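Local coordinates for protein ricin B lectin (Clostridium thermocellum, PDB 3VSF) that is an exo-beta-1,3-galactanase that probably cleaves galactan with its family 43 glycosidase domain and carries a galactose-binding beta-trefoil domain, at residues A[73-78]-A[118-123]; A[85-90]-A[100-105]. One frame throughout, in Å; residues are numbered along the deposited sequence.

How the interactions relate
Interaction 2 pairs the last two strands of a four-stranded antiparallel sheet, and interaction 1 joins that sheet to the next one along the chain. Strands 69-77 and 83-91 are neighbours in the first sheet, and strand 98-105 closes it before the chain passes to strand 116-124, so both segments of interaction 2 fall between those of interaction 1 in sequence. The contact centres are about 9 Å apart and touch directly: Gly74 N lies 3.2 Å from Ser87 O, and the Tyr76 hydroxyl reaches Glu102. Together they illustrate two kinds of contact in a propeller, hydrogen-bonded pairing within a blade and side-chain packing between consecutive blades.

Interaction 1. Residues A[73-78]-A[118-123]; sequences YGEYRD and ERPKVM
Strand 73-77, bearing Tyr73, Glu75 and Arg77, runs roughly antiparallel to strand 118-123, with axes no closer than 6.2 Å and their directions 156° apart. The two belong to different sheets, 73-77 on an inner strand and 118-123 on an outermost one, and side chains rather than backbone pairing hold them together. At one end, Val122 sits over one face of the Tyr73 ring: its CG2 is 3.5 Å from the ring centroid and nearly on the ring normal, a CH-pi contact, while CB lies over the same face, toward CE2. The tyrosine hydroxyl is hydrogen-bonded to the carbonyl O of Pro156. In the middle, Pro120 presents its ring to the backbone of Gly74, CG lying 3.9 Å from Gly74 C, and to the aliphatic part of Glu75, whose CG is 3.7 Å from Pro120 CD and equally close to Glu118 CA. Glu75 folds this way because CG lies between the backbone N and the carbonyl carbon (chi1 55°) and the chain bends again at chi2. Its carboxylate turns to Arg77, with NH1 of the arginine 2.7 Å from Glu75 OE2. Arg77 NH2 makes a salt bridge to Glu118 OE2, 2.8 Å away at the guanidinium edge and near its plane, although the carboxylate is turned 55° from it. Glu118 is further held, weakly, by His136 and Tyr143. The chemistry implies a division of labour: apolar contacts fill one end and the middle of the interface, and at the other end a guanidinium between two carboxylates ties consecutive sheets through a largely buried ionic network.

Interaction 2. Residues A[85-90]-A[100-105]; sequences GVSCYR and RGEVLS
A beta hairpin, strands 83-91 and 98-105, contributes the outer half of a four-stranded antiparallel sheet, and Val86 faces Leu104, where the outermost strand turns a corner. Val86 N donates to Leu104 O over 2.7 Å in a nearly straight bond (175° at the hydrogen). The remaining backbone links, Val103 N to Val86 O, Cys88 N to Gly101 O and Arg100 N to Cys88 O, are all weak and bent. On one face Val86 and Leu104 lie side by side, CB to CB 3.8 Å, and both rest on Met133 of the next sheet. Val103, at the corner, spreads its branches along strand 85-90: CG1 meets Cys88 CB at 3.6 Å, and CG2 approaches Val86 CG1. On the other face Glu102 curls back over Gly85, bringing its CG to 3.6 Å from Gly85 CA; a link from the Ser87 hydroxyl to Glu102 OE2 is doubtful, whereas the hydroxyls of Tyr99 and Tyr76 are hydrogen-bonded to OE1 and OE2, respectively. At the far end the guanidinium groups of Arg90 and Arg100 stack, centres 3.4 Å apart and planes 29° from parallel. Arg90 arrives extended, CG anti to the backbone N (chi1 177°), and bends only at chi3; Arg100 doubles over at chi2 and chi3 to lay its own plane against it. Salt bridges from Glu98 to Arg90 and from Asp157 to Arg100 probably offset the like charges, and Tyr69 adds a cation-pi contact to Arg90. Such an antiparallel hairpin at the edge of a four-stranded sheet is typical of the outer part of a blade in the five-bladed beta-propeller of family 43 glycoside hydrolases.

Interaction 1. Residues A[73-78]-A[118-123]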
# COMPACT_ATOMS: atom_id res chain seq x y z
N TYR A 73 -15.26 1.37 5.59
CA TYR A 73 -15.70 0.58 6.73
C TYR A 73 -14.50 0.09 7.53
O TYR A 73 -13.39 0.02 7.01
CB TYR A 73 -16.53 -0.62 6.26
CG TYR A 73 -17.69 -0.25 5.36
CD1 TYR A 73 -18.91 0.16 5.89
CD2 TYR A 73 -17.57 -0.32 3.98
CE1 TYR A 73 -19.97 0.49 5.07
CE2 TYR A 73 -18.62 0.02 3.15
CZ TYR A 73 -19.82 0.42 3.70
OH TYR A 73 -20.87 0.75 2.87
N GLY A 74 -14.73 -0.24 8.80
CA GLY A 74 -13.67 -0.73 9.66
C GLY A 74 -14.19 -1.03 11.06
O GLY A 74 -15.30 -0.64 11.41
N GLU A 75 -13.38 -1.72 11.85
CA GLU A 75 -13.78 -2.08 13.21
C GLU A 75 -12.85 -1.47 14.26
O GLU A 75 -11.77 -0.98 13.93
CB GLU A 75 -13.83 -3.60 13.36
CG GLU A 75 -12.55 -4.33 12.98
CD GLU A 75 -11.46 -4.18 14.02
OE1 GLU A 75 -11.79 -4.02 15.21
OE2 GLU A 75 -10.27 -4.23 13.64
N TYR A 76 -13.28 -1.51 15.51
CA TYR A 76 -12.49 -0.98 16.62
C TYR A 76 -12.92 -1.58 17.95
O TYR A 76 -14.11 -1.67 18.24
CB TYR A 76 -12.59 0.55 16.67
CG TYR A 76 -13.96 1.06 17.08
CD1 TYR A 76 -14.15 1.71 18.29
CD2 TYR A 76 -15.06 0.88 16.25
CE1 TYR A 76 -15.39 2.18 18.66
CE2 TYR A 76 -16.31 1.34 16.62
CZ TYR A 76 -16.47 1.99 17.82
OH TYR A 76 -17.72 2.46 18.19
N ARG A 77 -11.95 -1.99 18.75
CA ARG A 77 -12.22 -2.58 20.06
C ARG A 77 -12.64 -1.52 21.08
O ARG A 77 -12.71 -0.33 20.76
CB ARG A 77 -10.99 -3.34 20.57
CG ARG A 77 -10.77 -4.70 19.93
CD ARG A 77 -10.30 -4.60 18.49
NE ARG A 77 -9.71 -5.86 18.03
CZ ARG A 77 -9.20 -6.06 16.82
NH1 ARG A 77 -9.20 -5.09 15.93
NH2 ARG A 77 -8.69 -7.25 16.51
N ASP A 78 -12.93 -1.96 22.30
CA ASP A 78 -13.32 -1.07 23.38
C ASP A 78 -12.34 -1.14 24.55
O ASP A 78 -11.13 -1.30 24.35
CB ASP A 78 -14.73 -1.39 23.87
CG ASP A 78 -14.90 -2.85 24.27
OD1 ASP A 78 -16.05 -3.32 24.38
OD2 ASP A 78 -13.87 -3.53 24.48
N GLU A 118 -12.84 -8.64 13.09
CA GLU A 118 -11.75 -7.91 12.45
C GLU A 118 -11.75 -8.10 10.94
O GLU A 118 -12.25 -9.10 10.42
CB GLU A 118 -10.41 -8.32 13.05
CG GLU A 118 -10.12 -9.82 12.98
CD GLU A 118 -8.96 -10.22 13.88
OE1 GLU A 118 -8.22 -11.16 13.52
OE2 GLU A 118 -8.80 -9.61 14.96
N ARG A 119 -11.20 -7.12 10.23
CA ARG A 119 -11.14 -7.13 8.78
C ARG A 119 -12.52 -7.25 8.13
O ARG A 119 -12.75 -8.16 7.32
CB ARG A 119 -10.22 -8.24 8.28
CG ARG A 119 -8.80 -8.11 8.80
CD ARG A 119 -7.86 -9.10 8.12
NE ARG A 119 -6.48 -8.85 8.50
CZ ARG A 119 -5.72 -7.91 7.95
NH1 ARG A 119 -6.22 -7.12 7.01
NH2 ARG A 119 -4.46 -7.74 8.35
N PRO A 120 -13.44 -6.34 8.47
CA PRO A 120 -14.77 -6.33 7.85
C PRO A 120 -14.72 -5.69 6.47
O PRO A 120 -14.18 -4.60 6.32
CB PRO A 120 -15.58 -5.46 8.81
CG PRO A 120 -14.59 -4.52 9.38
CD PRO A 120 -13.30 -5.29 9.50
N LYS A 121 -15.29 -6.37 5.48
CA LYS A 121 -15.31 -5.85 4.11
C LYS A 121 -16.75 -5.76 3.60
O LYS A 121 -17.60 -6.56 3.98
CB LYS A 121 -14.47 -6.73 3.19
CG LYS A 121 -13.03 -6.90 3.65
CD LYS A 121 -12.31 -5.57 3.73
CE LYS A 121 -10.87 -5.74 4.19
NZ LYS A 121 -10.78 -6.34 5.54
N VAL A 122 -17.00 -4.80 2.72
CA VAL A 122 -18.33 -4.62 2.15
C VAL A 122 -18.31 -4.66 0.62
O VAL A 122 -17.47 -4.02 -0.01
CB VAL A 122 -18.97 -3.29 2.61
CG1 VAL A 122 -20.21 -2.98 1.78
CG2 VAL A 122 -19.32 -3.36 4.09
N MET A 123 -19.23 -5.43 0.05
CA MET A 123 -19.35 -5.54 -1.40
C MET A 123 -20.78 -5.25 -1.83
O MET A 123 -21.71 -5.45 -1.06
CB MET A 123 -18.93 -6.94 -1.86
CG MET A 123 -19.74 -8.07 -1.22
SD MET A 123 -19.01 -9.70 -1.48
CE MET A 123 -18.95 -9.77 -3.27

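Interaction 2. Residues A[85-90]-A[100-105]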
# COMPACT_ATOMS: atom_id res chain seq x y z
N GLY A 85 -17.88 -1.91 17.55
CA GLY A 85 -18.69 -1.54 16.41
C GLY A 85 -17.91 -1.49 15.10
O GLY A 85 -16.69 -1.37 15.10
N VAL A 86 -18.63 -1.60 13.99
CA VAL A 86 -18.03 -1.48 12.67
C VAL A 86 -18.37 -0.13 12.07
O VAL A 86 -19.44 0.04 11.47
CB VAL A 86 -18.49 -2.61 11.73
CG1 VAL A 86 -17.92 -2.41 10.34
CG2 VAL A 86 -18.09 -3.96 12.29
N SER A 87 -17.47 0.83 12.23
CA SER A 87 -17.71 2.20 11.80
C SER A 87 -17.82 2.34 10.29
O SER A 87 -17.38 1.46 9.54
CB SER A 87 -16.62 3.13 12.34
OG SER A 87 -16.49 3.00 13.74
N CYS A 88 -18.40 3.45 9.85
CA CYS A 88 -18.54 3.73 8.42
C CYS A 88 -18.34 5.21 8.15
O CYS A 88 -19.04 6.06 8.69
CB CYS A 88 -19.91 3.29 7.92
SG CYS A 88 -20.26 3.76 6.21
N TYR A 89 -17.37 5.52 7.29
CA TYR A 89 -17.08 6.91 6.93
C TYR A 89 -17.33 7.14 5.45
O TYR A 89 -17.04 6.28 4.61
CB TYR A 89 -15.64 7.27 7.31
CG TYR A 89 -15.37 7.20 8.79
CD1 TYR A 89 -15.04 5.99 9.40
CD2 TYR A 89 -15.43 8.33 9.59
CE1 TYR A 89 -14.79 5.92 10.76
CE2 TYR A 89 -15.18 8.27 10.94
CZ TYR A 89 -14.86 7.06 11.52
OH TYR A 89 -14.60 7.00 12.87
N ARG A 90 -17.86 8.32 5.12
CA ARG A 90 -18.24 8.64 3.75
C ARG A 90 -17.47 9.85 3.24
O ARG A 90 -17.19 10.78 3.99
CB ARG A 90 -19.75 8.91 3.69
CG ARG A 90 -20.26 9.33 2.33
CD ARG A 90 -21.75 9.63 2.38
NE ARG A 90 -22.07 10.65 3.38
CZ ARG A 90 -22.78 11.74 3.13
NH1 ARG A 90 -23.25 11.97 1.92
NH2 ARG A 90 -23.01 12.61 4.11
N ARG A 100 -20.61 8.33 9.90
CA ARG A 100 -21.95 7.89 9.53
C ARG A 100 -22.51 6.87 10.52
O ARG A 100 -23.57 6.28 10.30
CB ARG A 100 -21.96 7.31 8.11
CG ARG A 100 -21.53 8.29 7.04
CD ARG A 100 -22.54 9.42 6.86
NE ARG A 100 -23.52 9.12 5.82
CZ ARG A 100 -24.51 9.94 5.47
NH1 ARG A 100 -24.66 11.10 6.10
NH2 ARG A 100 -25.35 9.60 4.51
N GLY A 101 -21.79 6.66 11.62
CA GLY A 101 -22.23 5.75 12.67
C GLY A 101 -21.76 4.33 12.47
O GLY A 101 -20.98 4.04 11.56
N GLU A 102 -22.24 3.43 13.33
CA GLU A 102 -21.88 2.02 13.25
C GLU A 102 -22.90 1.22 12.46
O GLU A 102 -23.99 0.92 12.96
CB GLU A 102 -21.72 1.43 14.65
CG GLU A 102 -20.30 1.50 15.21
CD GLU A 102 -19.83 2.92 15.44
OE1 GLU A 102 -20.67 3.84 15.45
OE2 GLU A 102 -18.61 3.12 15.60
N VAL A 103 -22.55 0.87 11.23
CA VAL A 103 -23.41 0.04 10.40
C VAL A 103 -23.62 -1.32 11.05
O VAL A 103 -24.59 -2.02 10.77
CB VAL A 103 -22.82 -0.16 8.99
CG1 VAL A 103 -22.75 1.17 8.25
CG2 VAL A 103 -21.44 -0.80 9.07
N LEU A 104 -22.69 -1.69 11.93
CA LEU A 104 -22.80 -2.93 12.69
C LEU A 104 -22.32 -2.69 14.11
O LEU A 104 -21.28 -2.07 14.33
CB LEU A 104 -21.98 -4.04 12.03
CG LEU A 104 -22.29 -5.47 12.47
CD1 LEU A 104 -23.68 -5.88 12.02
CD2 LEU A 104 -21.25 -6.44 11.93
N SER A 105 -23.08 -3.18 15.09
CA SER A 105 -22.74 -2.98 16.49
C SER A 105 -22.70 -4.30 17.24
O SER A 105 -23.15 -5.33 16.74
CB SER A 105 -23.75 -2.04 17.15
OG SER A 105 -23.46 -1.86 18.53